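PDB 3CLQ: uncharacterized protein from Enterococcus faecalis, which is of unknown function but belongs to the AllG family and is probably related to a subunit of oxamate carbamoyltransferase. Local coordinates for residues V149-W154 and F223-S228; T129-Q134 and I153-V158; T199-A204 and D230-P235; Q67-F72 and P111-H116; L135-R140 and D145-D150. One frame throughout, in Å; residues are numbered along the deposited sequence.

Interaction 1 of 5, residues V149-W154 and F223-S228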
# COMPACT_ATOMS: atom_id res chain seq x y z
N VAL B 149 22.69 21.72 3.72
CA VAL B 149 23.06 21.83 5.12
C VAL B 149 21.92 22.41 5.97
O VAL B 149 21.70 21.96 7.09
CB VAL B 149 24.39 22.58 5.34
CG1 VAL B 149 24.40 23.86 4.56
CG2 VAL B 149 24.62 22.82 6.82
N ASP B 150 21.18 23.38 5.42
CA ASP B 150 19.96 23.88 6.06
C ASP B 150 18.95 22.76 6.38
O ASP B 150 18.48 22.65 7.52
CB ASP B 150 19.26 24.91 5.18
CG ASP B 150 20.10 26.12 4.93
OD1 ASP B 150 20.73 26.65 5.86
OD2 ASP B 150 20.13 26.57 3.77
N ARG B 151 18.60 21.94 5.39
CA ARG B 151 17.68 20.84 5.63
C ARG B 151 18.18 19.86 6.69
O ARG B 151 17.40 19.36 7.50
CB ARG B 151 17.38 20.08 4.36
CG ARG B 151 16.42 18.90 4.58
CD ARG B 151 16.04 18.35 3.24
NE ARG B 151 16.16 19.44 2.29
CZ ARG B 151 15.20 19.84 1.46
NH1 ARG B 151 14.02 19.21 1.43
NH2 ARG B 151 15.44 20.86 0.64
N LEU B 152 19.47 19.56 6.66
CA LEU B 152 20.08 18.74 7.70
C LEU B 152 19.88 19.33 9.11
O LEU B 152 19.67 18.59 10.07
CB LEU B 152 21.58 18.58 7.44
CG LEU B 152 22.01 17.38 6.61
CD1 LEU B 152 23.00 16.59 7.44
CD2 LEU B 152 20.85 16.47 6.25
N ILE B 153 19.97 20.65 9.22
CA ILE B 153 19.78 21.34 10.50
C ILE B 153 18.32 21.36 10.92
O ILE B 153 17.99 21.18 12.10
CB ILE B 153 20.33 22.79 10.44
CG1 ILE B 153 21.85 22.75 10.33
CG2 ILE B 153 19.91 23.59 11.67
CD1 ILE B 153 22.43 24.01 9.79
N TRP B 154 17.44 21.56 9.95
CA TRP B 154 16.01 21.47 10.16
C TRP B 154 15.65 20.09 10.70
O TRP B 154 14.88 19.96 11.64
CB TRP B 154 15.29 21.74 8.85
CG TRP B 154 13.79 21.67 8.95
CD1 TRP B 154 12.95 22.69 9.28
CD2 TRP B 154 12.96 20.53 8.71
NE1 TRP B 154 11.65 22.25 9.27
CE2 TRP B 154 11.63 20.93 8.92
CE3 TRP B 154 13.22 19.21 8.34
CZ2 TRP B 154 10.56 20.05 8.77
CZ3 TRP B 154 12.15 18.34 8.20
CH2 TRP B 154 10.84 18.77 8.41
N PHE B 223 4.43 17.32 7.59
CA PHE B 223 3.67 16.49 6.66
C PHE B 223 4.08 16.81 5.24
O PHE B 223 4.18 15.91 4.40
CB PHE B 223 2.17 16.72 6.78
CG PHE B 223 1.60 16.37 8.11
CD1 PHE B 223 1.82 15.11 8.67
CD2 PHE B 223 0.83 17.30 8.81
CE1 PHE B 223 1.30 14.79 9.90
CE2 PHE B 223 0.28 16.98 10.05
CZ PHE B 223 0.52 15.73 10.60
N GLU B 224 4.32 18.08 4.96
CA GLU B 224 4.72 18.49 3.63
C GLU B 224 5.99 17.73 3.28
O GLU B 224 6.13 17.23 2.16
CB GLU B 224 5.00 19.97 3.62
CG GLU B 224 4.61 20.71 2.37
CD GLU B 224 4.24 22.18 2.70
OE1 GLU B 224 3.01 22.45 2.74
OE2 GLU B 224 5.16 23.02 2.95
N PHE B 225 6.89 17.64 4.24
CA PHE B 225 8.15 16.93 4.09
C PHE B 225 7.96 15.41 3.92
O PHE B 225 8.60 14.76 3.07
CB PHE B 225 9.03 17.25 5.31
CG PHE B 225 10.36 16.54 5.32
CD1 PHE B 225 11.49 17.14 4.76
CD2 PHE B 225 10.50 15.31 5.92
CE1 PHE B 225 12.74 16.51 4.78
CE2 PHE B 225 11.74 14.66 5.94
CZ PHE B 225 12.85 15.27 5.37
N LEU B 226 7.06 14.83 4.71
CA LEU B 226 6.91 13.39 4.70
C LEU B 226 6.28 12.85 3.41
O LEU B 226 6.55 11.72 3.03
CB LEU B 226 6.19 12.90 5.96
CG LEU B 226 6.95 13.02 7.31
CD1 LEU B 226 5.98 12.78 8.46
CD2 LEU B 226 8.19 12.09 7.44
N GLY B 227 5.47 13.65 2.72
CA GLY B 227 4.93 13.21 1.44
C GLY B 227 5.60 13.86 0.23
O GLY B 227 5.04 13.86 -0.87
N SER B 228 6.77 14.45 0.42
CA SER B 228 7.45 15.05 -0.71
C SER B 228 8.14 13.95 -1.52
O SER B 228 8.54 14.14 -2.67
CB SER B 228 8.45 16.12 -0.24
OG SER B 228 9.40 15.55 0.65
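Over one face of the Phe225 ring lies Trp154 CZ3, off centre toward the rim and 3.7 Å from Phe225 CD1. At the edge of the same phenyl ring, near its plane, Arg151 brings up its aliphatic CD, 4.1 Å from Phe225 CE1. The two aromatic rings meet obliquely, with planes 41° apart and the centroids of the Trp154 six-membered ring and the Phe225 ring separated by 4.9 Å. Both side chains leave their helices with CG opposite the backbone N (chi1 -180° for Trp154, 178° for Phe225) and run antiparallel past one another, and Trp154 CH2 also reaches Phe225 CB at 3.9 Å. Just beyond Phe225 the helix ends: Gly227 leaves helical geometry, and Ser228 turns back to give its OG to Phe225 O at 2.7 Å, an oxygen that also accepts from Ser228 N on the same face of its carbonyl plane. The contact joins helix 146-168 to the C-terminal end of helix 216-226. Trp154 also rests on Glu221 and Val222, while Phe225 reaches back to Met155 and Leu159 and touches Gln134 in the loop that follows strand 126-130.

Interaction 2 of 5, residues T129-Q134 and I153-V158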
# COMPACT_ATOMS: atom_id res chain seq x y z
N THR B 129 19.82 3.38 11.73
CA THR B 129 20.05 4.06 10.43
C THR B 129 19.57 5.46 10.51
O THR B 129 18.69 5.76 11.30
CB THR B 129 19.30 3.46 9.20
OG1 THR B 129 18.14 2.71 9.59
CG2 THR B 129 20.21 2.60 8.40
N ASN B 130 20.13 6.32 9.67
CA ASN B 130 19.69 7.71 9.61
C ASN B 130 18.37 7.77 8.87
O ASN B 130 17.84 6.75 8.43
CB ASN B 130 20.70 8.57 8.86
CG ASN B 130 20.70 8.26 7.40
OD1 ASN B 130 19.78 7.62 6.90
ND2 ASN B 130 21.74 8.70 6.69
N LEU B 131 17.87 9.00 8.75
CA LEU B 131 16.60 9.27 8.12
C LEU B 131 16.79 9.68 6.67
O LEU B 131 17.84 10.17 6.27
CB LEU B 131 15.89 10.39 8.85
CG LEU B 131 15.25 10.03 10.19
CD1 LEU B 131 16.29 9.48 11.15
CD2 LEU B 131 14.59 11.27 10.77
N SER B 132 15.75 9.46 5.88
CA SER B 132 15.69 10.03 4.55
C SER B 132 15.56 11.54 4.65
O SER B 132 14.61 12.06 5.25
CB SER B 132 14.48 9.45 3.81
OG SER B 132 14.08 10.28 2.73
N GLU B 133 16.52 12.25 4.09
CA GLU B 133 16.27 13.62 3.68
C GLU B 133 15.33 13.30 2.55
O GLU B 133 15.25 12.14 2.16
CB GLU B 133 17.56 14.21 3.17
CG GLU B 133 18.73 13.81 4.06
CD GLU B 133 20.07 13.97 3.37
OE1 GLU B 133 20.65 12.93 2.99
OE2 GLU B 133 20.53 15.14 3.21
N GLN B 134 14.54 14.22 2.02
CA GLN B 134 13.50 13.64 1.15
C GLN B 134 13.57 14.02 -0.32
O GLN B 134 12.81 13.52 -1.13
CB GLN B 134 12.09 13.84 1.73
CG GLN B 134 11.73 12.88 2.87
CD GLN B 134 10.88 11.67 2.41
OE1 GLN B 134 9.66 11.76 2.25
NE2 GLN B 134 11.55 10.55 2.19
N ILE B 153 19.97 20.65 9.22
CA ILE B 153 19.78 21.34 10.50
C ILE B 153 18.32 21.36 10.92
O ILE B 153 17.99 21.18 12.10
CB ILE B 153 20.33 22.79 10.44
CG1 ILE B 153 21.85 22.75 10.33
CG2 ILE B 153 19.91 23.59 11.67
CD1 ILE B 153 22.43 24.01 9.79
N TRP B 154 17.44 21.56 9.95
CA TRP B 154 16.01 21.47 10.16
C TRP B 154 15.65 20.09 10.70
O TRP B 154 14.88 19.96 11.64
CB TRP B 154 15.29 21.74 8.85
CG TRP B 154 13.79 21.67 8.95
CD1 TRP B 154 12.95 22.69 9.28
CD2 TRP B 154 12.96 20.53 8.71
NE1 TRP B 154 11.65 22.25 9.27
CE2 TRP B 154 11.63 20.93 8.92
CE3 TRP B 154 13.22 19.21 8.34
CZ2 TRP B 154 10.56 20.05 8.77
CZ3 TRP B 154 12.15 18.34 8.20
CH2 TRP B 154 10.84 18.77 8.41
N MSE B 155 16.22 19.06 10.10
CA MSE B 155 15.97 17.70 10.56
C MSE B 155 16.51 17.40 11.96
O MSE B 155 16.02 16.50 12.63
CB MSE B 155 16.53 16.70 9.58
CG MSE B 155 15.87 16.76 8.24
SE MSE B 155 16.78 15.52 7.08
CE MSE B 155 15.92 13.83 7.60
N ARG B 156 17.52 18.13 12.40
CA ARG B 156 18.02 17.85 13.74
C ARG B 156 17.51 18.85 14.78
O ARG B 156 17.62 18.60 15.98
CB ARG B 156 19.55 17.80 13.78
CG ARG B 156 20.19 19.14 13.60
CD ARG B 156 21.22 19.43 14.66
NE ARG B 156 21.21 20.87 14.82
CZ ARG B 156 22.13 21.70 14.36
NH1 ARG B 156 23.22 21.26 13.74
NH2 ARG B 156 21.96 22.99 14.56
N ASP B 157 16.95 19.96 14.32
CA ASP B 157 16.43 20.98 15.23
C ASP B 157 14.95 20.76 15.47
O ASP B 157 14.44 21.01 16.57
CB ASP B 157 16.64 22.37 14.66
CG ASP B 157 18.03 22.92 14.93
OD1 ASP B 157 18.91 22.14 15.38
OD2 ASP B 157 18.23 24.12 14.68
N VAL B 158 14.26 20.30 14.43
CA VAL B 158 12.82 20.11 14.52
C VAL B 158 12.34 18.69 14.19
O VAL B 158 12.01 17.93 15.11
CB VAL B 158 12.04 21.28 13.80
CG1 VAL B 158 12.97 22.20 13.03
CG2 VAL B 158 10.87 20.76 12.96
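Met155, a selenomethionine, reaches Leu131, Ser132 and Glu133 through two torsions: chi1 of -64° sets CG beside the backbone N and opposite the carbonyl carbon, and a bend at chi3 (82°) swings the terminal methyl round toward the loop. The chain is straight between these two turns, with chi2 near 176°, which carries the selenium clear of helix 146-168. Its CE then lies 3.7 Å from Leu131 CB and faces the backbone of the next residue, where Ser132 O is 3.2 Å away. The selenium itself lies against the following residue, at 3.9 Å from Glu133 CA and 4.0 Å from Glu133 CG. The Glu133 side chain, extended beyond CG, crosses that of Met155 at about a right angle, so its aliphatic part does the touching while the carboxylate goes elsewhere. There OE2 accepts a hydrogen bond from Leu139 N and OE1 a weak one from Arg140 N, which ties the buried carboxylate to the loop before the helix. The touching residues 131-133 lie in the loop that follows strand 126-130; Phe225 of helix 216-226 also touches Met155. All four residues that meet here are buried. The attraction across the contact is probably mainly dispersion, with selenium in the place of the natural sulfur and a methyl group against CH groups and a peptide carbonyl; the polar demand of Glu133 is met separately by backbone N-H groups, which probably help to stabilise its negative charge.

Interaction 3 of 5, residues T199-A204 and D230-P235; sequences TLLVQA and DYFSGP
Leu201 of helix 195-210 packs against a type I beta turn, Tyr231 to Gly234, that leads into helix 234-247. The turn is closed by Gly234 N bonding to Tyr231 O at 3.1 Å, and it presents Phe232 and Ser233, its two central residues, to the helix. The backbones come within 6.8 Å of each other, measured from Leu201 CA to Ser233 CA. From CB, which points toward the turn, the Leu201 side chain passes through CG to a fork where CD1 makes the contact. This methyl lies 3.9 Å from Phe232 CE2 and 4.1 Å from Phe232 CD2, approaching the phenyl ring obliquely. It also reaches the next residue along the turn, at 4.2 Å from Ser233 CB. The two larger side chains cross at about a right angle, and Phe232 attains this position with CG opposite its backbone N (chi1 -173°). Beyond the pair, Leu201 also touches Met179 of helix 176-183 and Thr236 of helix 234-247, while Phe232 packs on Gln134. Helix 195-210 also meets the second subunit, where Thr199 packs on Thr199 of that neighbouring chain. The polar end of Ser233 turns to helix 195-210: with chi1 at 69°, OG stands between its own N and carbonyl carbon, and it is hydrogen-bonded to Ser198 OG.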
# COMPACT_ATOMS: atom_id res chain seq x y z
N THR B 199 3.86 4.96 3.33
CA THR B 199 2.52 5.38 3.68
C THR B 199 1.99 4.66 4.92
O THR B 199 1.17 5.20 5.65
CB THR B 199 1.60 5.14 2.49
OG1 THR B 199 2.27 5.66 1.34
CG2 THR B 199 0.28 5.83 2.65
N LEU B 200 2.46 3.45 5.18
CA LEU B 200 2.03 2.76 6.38
C LEU B 200 2.72 3.32 7.61
O LEU B 200 2.17 3.30 8.70
CB LEU B 200 2.31 1.25 6.31
CG LEU B 200 1.38 0.41 5.45
CD1 LEU B 200 2.05 -0.95 5.19
CD2 LEU B 200 -0.04 0.24 6.02
N LEU B 201 3.93 3.83 7.42
CA LEU B 201 4.71 4.34 8.52
C LEU B 201 4.25 5.73 8.91
O LEU B 201 4.11 6.00 10.10
CB LEU B 201 6.17 4.38 8.11
CG LEU B 201 7.24 3.98 9.11
CD1 LEU B 201 8.54 4.75 8.88
CD2 LEU B 201 6.74 4.20 10.47
N VAL B 202 4.02 6.62 7.95
CA VAL B 202 3.71 8.00 8.34
C VAL B 202 2.36 8.00 9.03
O VAL B 202 2.09 8.82 9.89
CB VAL B 202 3.72 9.05 7.16
CG1 VAL B 202 4.67 8.65 6.03
CG2 VAL B 202 2.32 9.31 6.62
N GLN B 203 1.52 7.04 8.64
CA GLN B 203 0.23 6.89 9.25
C GLN B 203 0.29 6.36 10.70
O GLN B 203 -0.45 6.81 11.58
CB GLN B 203 -0.64 5.97 8.40
CG GLN B 203 -2.03 5.87 8.92
CD GLN B 203 -2.79 4.71 8.34
OE1 GLN B 203 -2.20 3.75 7.81
NE2 GLN B 203 -4.12 4.78 8.44
N ALA B 204 1.16 5.40 10.96
CA ALA B 204 1.31 4.90 12.31
C ALA B 204 1.93 5.97 13.21
O ALA B 204 1.62 6.06 14.40
CB ALA B 204 2.13 3.63 12.31
N ASP B 230 8.44 9.39 -1.77
CA ASP B 230 7.95 8.13 -1.25
C ASP B 230 9.05 7.31 -0.59
O ASP B 230 8.86 6.14 -0.33
CB ASP B 230 7.17 7.35 -2.32
CG ASP B 230 8.05 6.86 -3.43
OD1 ASP B 230 7.54 6.16 -4.36
OD2 ASP B 230 9.26 7.18 -3.39
N TYR B 231 10.18 7.93 -0.29
CA TYR B 231 11.32 7.18 0.20
C TYR B 231 11.49 7.17 1.72
O TYR B 231 12.44 6.60 2.24
CB TYR B 231 12.61 7.74 -0.42
CG TYR B 231 13.83 6.88 -0.13
CD1 TYR B 231 13.91 5.56 -0.62
CD2 TYR B 231 14.88 7.37 0.63
CE1 TYR B 231 15.02 4.76 -0.36
CE2 TYR B 231 16.01 6.57 0.92
CZ TYR B 231 16.07 5.26 0.41
OH TYR B 231 17.17 4.48 0.69
N PHE B 232 10.59 7.80 2.45
CA PHE B 232 10.79 7.91 3.89
C PHE B 232 11.04 6.60 4.69
O PHE B 232 11.78 6.61 5.65
CB PHE B 232 9.66 8.70 4.55
CG PHE B 232 9.91 8.97 5.97
CD1 PHE B 232 10.93 9.86 6.35
CD2 PHE B 232 9.23 8.27 6.96
CE1 PHE B 232 11.22 10.10 7.68
CE2 PHE B 232 9.51 8.50 8.30
CZ PHE B 232 10.52 9.42 8.67
N SER B 233 10.43 5.49 4.31
CA SER B 233 10.61 4.24 5.05
C SER B 233 11.78 3.36 4.54
O SER B 233 12.06 2.29 5.10
CB SER B 233 9.32 3.42 4.99
OG SER B 233 9.12 2.96 3.67
N GLY B 234 12.41 3.80 3.45
CA GLY B 234 13.52 3.07 2.86
C GLY B 234 14.57 2.71 3.89
O GLY B 234 14.88 1.53 4.09
N PRO B 235 15.15 3.72 4.55
CA PRO B 235 16.08 3.43 5.63
C PRO B 235 15.51 2.49 6.69
O PRO B 235 16.22 1.60 7.19
CB PRO B 235 16.37 4.81 6.23
CG PRO B 235 16.28 5.70 5.03
CD PRO B 235 15.06 5.17 4.30

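Interaction 4 of 5, residues Q67-F72 and P111-H116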
# COMPACT_ATOMS: atom_id res chain seq x y z
N GLN B 67 32.01 15.90 3.37
CA GLN B 67 32.25 17.34 3.39
C GLN B 67 31.04 18.12 3.86
O GLN B 67 31.16 19.05 4.66
CB GLN B 67 32.69 17.84 2.01
CG GLN B 67 34.19 17.69 1.77
CD GLN B 67 34.53 17.69 0.30
OE1 GLN B 67 33.84 18.31 -0.51
NE2 GLN B 67 35.59 16.96 -0.05
N GLY B 68 29.88 17.73 3.33
CA GLY B 68 28.63 18.38 3.70
C GLY B 68 28.45 18.11 5.17
O GLY B 68 28.10 18.99 5.95
N ALA B 69 28.73 16.87 5.55
CA ALA B 69 28.54 16.42 6.92
C ALA B 69 29.38 17.27 7.84
O ALA B 69 28.88 17.81 8.83
CB ALA B 69 28.93 14.96 7.05
N LEU B 70 30.66 17.37 7.51
CA LEU B 70 31.58 18.11 8.34
C LEU B 70 31.12 19.55 8.54
O LEU B 70 31.18 20.08 9.65
CB LEU B 70 32.99 18.04 7.75
CG LEU B 70 34.01 17.09 8.41
CD1 LEU B 70 33.44 16.19 9.50
CD2 LEU B 70 34.76 16.27 7.37
N VAL B 71 30.64 20.18 7.47
CA VAL B 71 30.14 21.54 7.60
C VAL B 71 28.97 21.58 8.57
O VAL B 71 28.88 22.48 9.40
CB VAL B 71 29.76 22.17 6.24
CG1 VAL B 71 29.02 23.51 6.45
CG2 VAL B 71 31.02 22.38 5.39
N PHE B 72 28.08 20.61 8.46
CA PHE B 72 26.93 20.51 9.35
C PHE B 72 27.34 20.30 10.82
O PHE B 72 26.93 21.06 11.71
CB PHE B 72 25.98 19.42 8.85
CG PHE B 72 25.07 18.85 9.90
CD1 PHE B 72 23.87 19.47 10.20
CD2 PHE B 72 25.42 17.68 10.57
CE1 PHE B 72 23.03 18.93 11.16
CE2 PHE B 72 24.59 17.15 11.53
CZ PHE B 72 23.39 17.78 11.83
N PRO B 111 27.63 12.45 14.19
CA PRO B 111 27.09 12.49 15.55
C PRO B 111 25.75 13.19 15.72
O PRO B 111 24.93 12.72 16.53
CB PRO B 111 28.16 13.24 16.32
CG PRO B 111 29.42 12.85 15.64
CD PRO B 111 29.09 12.67 14.19
N ASN B 112 25.50 14.28 14.99
CA ASN B 112 24.26 15.06 15.17
C ASN B 112 23.10 14.79 14.21
O ASN B 112 22.07 15.47 14.26
CB ASN B 112 24.56 16.55 15.26
CG ASN B 112 25.33 16.88 16.49
OD1 ASN B 112 24.82 16.76 17.60
ND2 ASN B 112 26.59 17.26 16.32
N MSE B 113 23.25 13.80 13.34
CA MSE B 113 22.12 13.33 12.58
C MSE B 113 21.26 12.46 13.47
O MSE B 113 21.78 11.80 14.38
CB MSE B 113 22.57 12.55 11.36
CG MSE B 113 23.17 13.45 10.33
SE MSE B 113 24.06 12.47 8.91
CE MSE B 113 25.61 13.64 8.75
N TYR B 114 19.95 12.47 13.23
CA TYR B 114 19.05 11.60 13.96
C TYR B 114 19.03 10.24 13.29
O TYR B 114 19.12 10.15 12.07
CB TYR B 114 17.66 12.20 14.02
CG TYR B 114 17.49 13.04 15.24
CD1 TYR B 114 18.02 14.33 15.30
CD2 TYR B 114 16.86 12.53 16.37
CE1 TYR B 114 17.91 15.11 16.46
CE2 TYR B 114 16.73 13.30 17.52
CZ TYR B 114 17.26 14.58 17.56
OH TYR B 114 17.15 15.33 18.70
N VAL B 115 18.94 9.18 14.10
CA VAL B 115 18.83 7.81 13.60
C VAL B 115 17.61 7.09 14.18
O VAL B 115 17.17 7.43 15.27
CB VAL B 115 20.12 6.97 13.90
CG1 VAL B 115 21.27 7.42 13.03
CG2 VAL B 115 20.50 7.05 15.39
N HIS B 116 17.04 6.12 13.43
CA HIS B 116 16.04 5.17 13.96
C HIS B 116 16.70 4.31 15.02
O HIS B 116 17.81 3.84 14.81
CB HIS B 116 15.57 4.16 12.90
CG HIS B 116 14.98 4.77 11.67
ND1 HIS B 116 15.71 5.58 10.82
CD2 HIS B 116 13.77 4.62 11.10
CE1 HIS B 116 14.94 5.94 9.81
NE2 HIS B 116 13.76 5.37 9.95
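Phe72 drives the edge of its ring into the chain just before strand 114-120. Its CZ lies 3.6 Å from Asn112 O, and this oxygen and Met113 N both stand at the ring edge, near its plane. Phe72 CE2 is 3.8 Å from Asn112 CB, with ring and amide planes 70° apart, and 4.1 Å from Met113 CG. One turn back along helix 60-73, Ala69 CB receives the terminal methyl of selenomethionine Met113, whose CE is 4.0 Å away; the chain bends at chi3 (-139°) to bring it there. Further out, Asn112 is fixed by its amide, ND2 bonding to Glu73 OE1 and OD1 accepting from Lys33 NZ. Met113 is held by backbone bonding to Ala34, just after strand 26-33, while Leu152, Ile153 and Arg156 of helix 146-168 pack on Phe72. The helix is thus seated against the entrance to the strand. Between the segments the chemistry is apolar, with one electrostatic touch: ring C-H groups carry a slight positive charge, and meeting a carbonyl oxygen with the edge is probably mildly favourable. Stronger polar bonds lie outside and probably help to position Asn112.

Interaction 5 of 5, residues L135-R140 and D145-D150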
# COMPACT_ATOMS: atom_id res chain seq x y z
N LEU B 135 14.50 14.91 -0.65
CA LEU B 135 14.56 15.44 -2.01
C LEU B 135 15.51 14.63 -2.93
O LEU B 135 16.03 13.58 -2.53
CB LEU B 135 14.92 16.94 -2.00
CG LEU B 135 13.77 17.97 -1.98
CD1 LEU B 135 13.18 18.23 -3.39
CD2 LEU B 135 12.65 17.62 -0.97
N ALA B 136 15.69 15.12 -4.16
CA ALA B 136 16.67 14.58 -5.09
C ALA B 136 18.03 15.26 -4.87
O ALA B 136 19.08 14.62 -4.98
CB ALA B 136 16.20 14.75 -6.51
N LYS B 137 18.03 16.56 -4.55
CA LYS B 137 19.28 17.26 -4.18
C LYS B 137 19.55 16.97 -2.70
O LYS B 137 18.99 17.63 -1.81
CB LYS B 137 19.19 18.77 -4.45
CG LYS B 137 20.56 19.43 -4.64
CD LYS B 137 20.69 20.80 -3.94
CE LYS B 137 20.47 22.01 -4.88
NZ LYS B 137 19.03 22.29 -5.20
N VAL B 138 20.40 16.00 -2.44
CA VAL B 138 20.45 15.38 -1.12
C VAL B 138 21.85 14.88 -0.81
O VAL B 138 22.58 14.49 -1.71
CB VAL B 138 19.47 14.18 -1.08
CG1 VAL B 138 20.04 13.03 -0.32
CG2 VAL B 138 18.13 14.60 -0.49
N LEU B 139 22.20 14.90 0.48
CA LEU B 139 23.52 14.52 0.95
C LEU B 139 23.95 13.10 0.61
O LEU B 139 25.10 12.85 0.25
CB LEU B 139 23.62 14.70 2.46
CG LEU B 139 25.01 14.29 2.97
CD1 LEU B 139 25.96 15.47 2.92
CD2 LEU B 139 24.94 13.69 4.39
N ARG B 140 23.04 12.15 0.75
CA ARG B 140 23.41 10.75 0.51
C ARG B 140 23.91 10.50 -0.93
O ARG B 140 24.48 9.44 -1.22
CB ARG B 140 22.28 9.79 0.89
CG ARG B 140 21.17 9.69 -0.13
CD ARG B 140 20.02 8.88 0.44
NE ARG B 140 18.73 9.43 0.03
CZ ARG B 140 17.96 8.89 -0.90
NH1 ARG B 140 18.32 7.77 -1.53
NH2 ARG B 140 16.81 9.46 -1.21
N ASP B 145 25.18 21.95 -1.06
CA ASP B 145 24.84 23.37 -1.04
C ASP B 145 24.59 23.87 0.37
O ASP B 145 24.53 23.10 1.33
CB ASP B 145 23.53 23.59 -1.78
CG ASP B 145 23.66 23.40 -3.25
OD1 ASP B 145 24.51 24.08 -3.87
OD2 ASP B 145 22.89 22.58 -3.80
N GLN B 146 24.38 25.18 0.48
CA GLN B 146 23.71 25.73 1.63
C GLN B 146 22.36 25.01 1.78
O GLN B 146 22.03 24.51 2.87
CB GLN B 146 23.50 27.23 1.46
CG GLN B 146 24.06 28.09 2.60
CD GLN B 146 24.02 27.39 3.96
OE1 GLN B 146 25.06 27.18 4.61
NE2 GLN B 146 22.81 27.02 4.40
N SER B 147 21.59 24.90 0.71
CA SER B 147 20.27 24.31 0.88
C SER B 147 20.33 22.98 1.65
O SER B 147 19.61 22.81 2.64
CB SER B 147 19.47 24.21 -0.43
OG SER B 147 20.14 23.50 -1.44
N VAL B 148 21.20 22.07 1.24
CA VAL B 148 21.36 20.77 1.91
C VAL B 148 21.75 20.85 3.38
O VAL B 148 21.22 20.12 4.22
CB VAL B 148 22.41 19.89 1.22
CG1 VAL B 148 22.82 18.73 2.12
CG2 VAL B 148 21.88 19.38 -0.11
N VAL B 149 22.69 21.72 3.72
CA VAL B 149 23.06 21.83 5.12
C VAL B 149 21.92 22.41 5.97
O VAL B 149 21.70 21.96 7.09
CB VAL B 149 24.39 22.58 5.34
CG1 VAL B 149 24.40 23.86 4.56
CG2 VAL B 149 24.62 22.82 6.82
N ASP B 150 21.18 23.38 5.42
CA ASP B 150 19.96 23.88 6.06
C ASP B 150 18.95 22.76 6.38
O ASP B 150 18.48 22.65 7.52
CB ASP B 150 19.26 24.91 5.18
CG ASP B 150 20.10 26.12 4.93
OD1 ASP B 150 20.73 26.65 5.86
OD2 ASP B 150 20.13 26.57 3.77
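The chain from Lys137 to Leu139 runs past the first turn of helix 146-168, coming within 6.2 Å at Val138 CA to Val148 CA. Residues 135-138 are irregular, Val138 being extended (phi -150°, psi 149°), and a short 3-10 segment starts at Leu139. On the other side Asp145 occupies the N-cap position, although its side chain makes no capping bond, and the helical bonding that follows begins with a weak link from Val149 N to Asp145 O at 3.3 Å. Val148 is the centre of the packing, its two methyl groups dividing the work. CG1, opposite the backbone N at chi1 165°, meets Leu139 CB at 4.1 Å, whereas CG2 turns to the loop backbone and lies 3.8 Å from Lys137 O. The Lys137 side chain, bent at several bonds, crosses over the start of the helix near Ser147 and the carboxylate of Asp145. The model is too tight here, which leaves the course of the lysine as uncertain as the place of Asp145 OD2. Their opposite charges may attract, but the NZ to OD2 separation is longer than a salt bridge. The inner part of this contact is buried and largely apolar, the outer part charged and exposed. Within the fold it is the local return of the chain from strand 126-130 into helix 146-168. Arg140 shares backbone bonding with Ala106 and packs on Tyr231 ahead of helix 234-247.

Helix 146-168 is common to interactions 1, 2 and 5, which follow it from its first turn (interaction 5) through the aromatic pair to the selenomethionine; interaction 4 reaches it through Phe72. Interactions 2, 3 and 4 are buried and largely apolar, while interactions 1 and 5 are only partly buried and add arginine or lysine at their margins. Interactions 2 and 4 meet at neighbouring strands of one antiparallel sheet, 126-130 and 114-120, where Thr129 and His116 bond. Interaction 5 is nested in the loop that interaction 2 closes. Interaction 3 touches interaction 1 through Leu226 and Phe232, and both reach the second subunit.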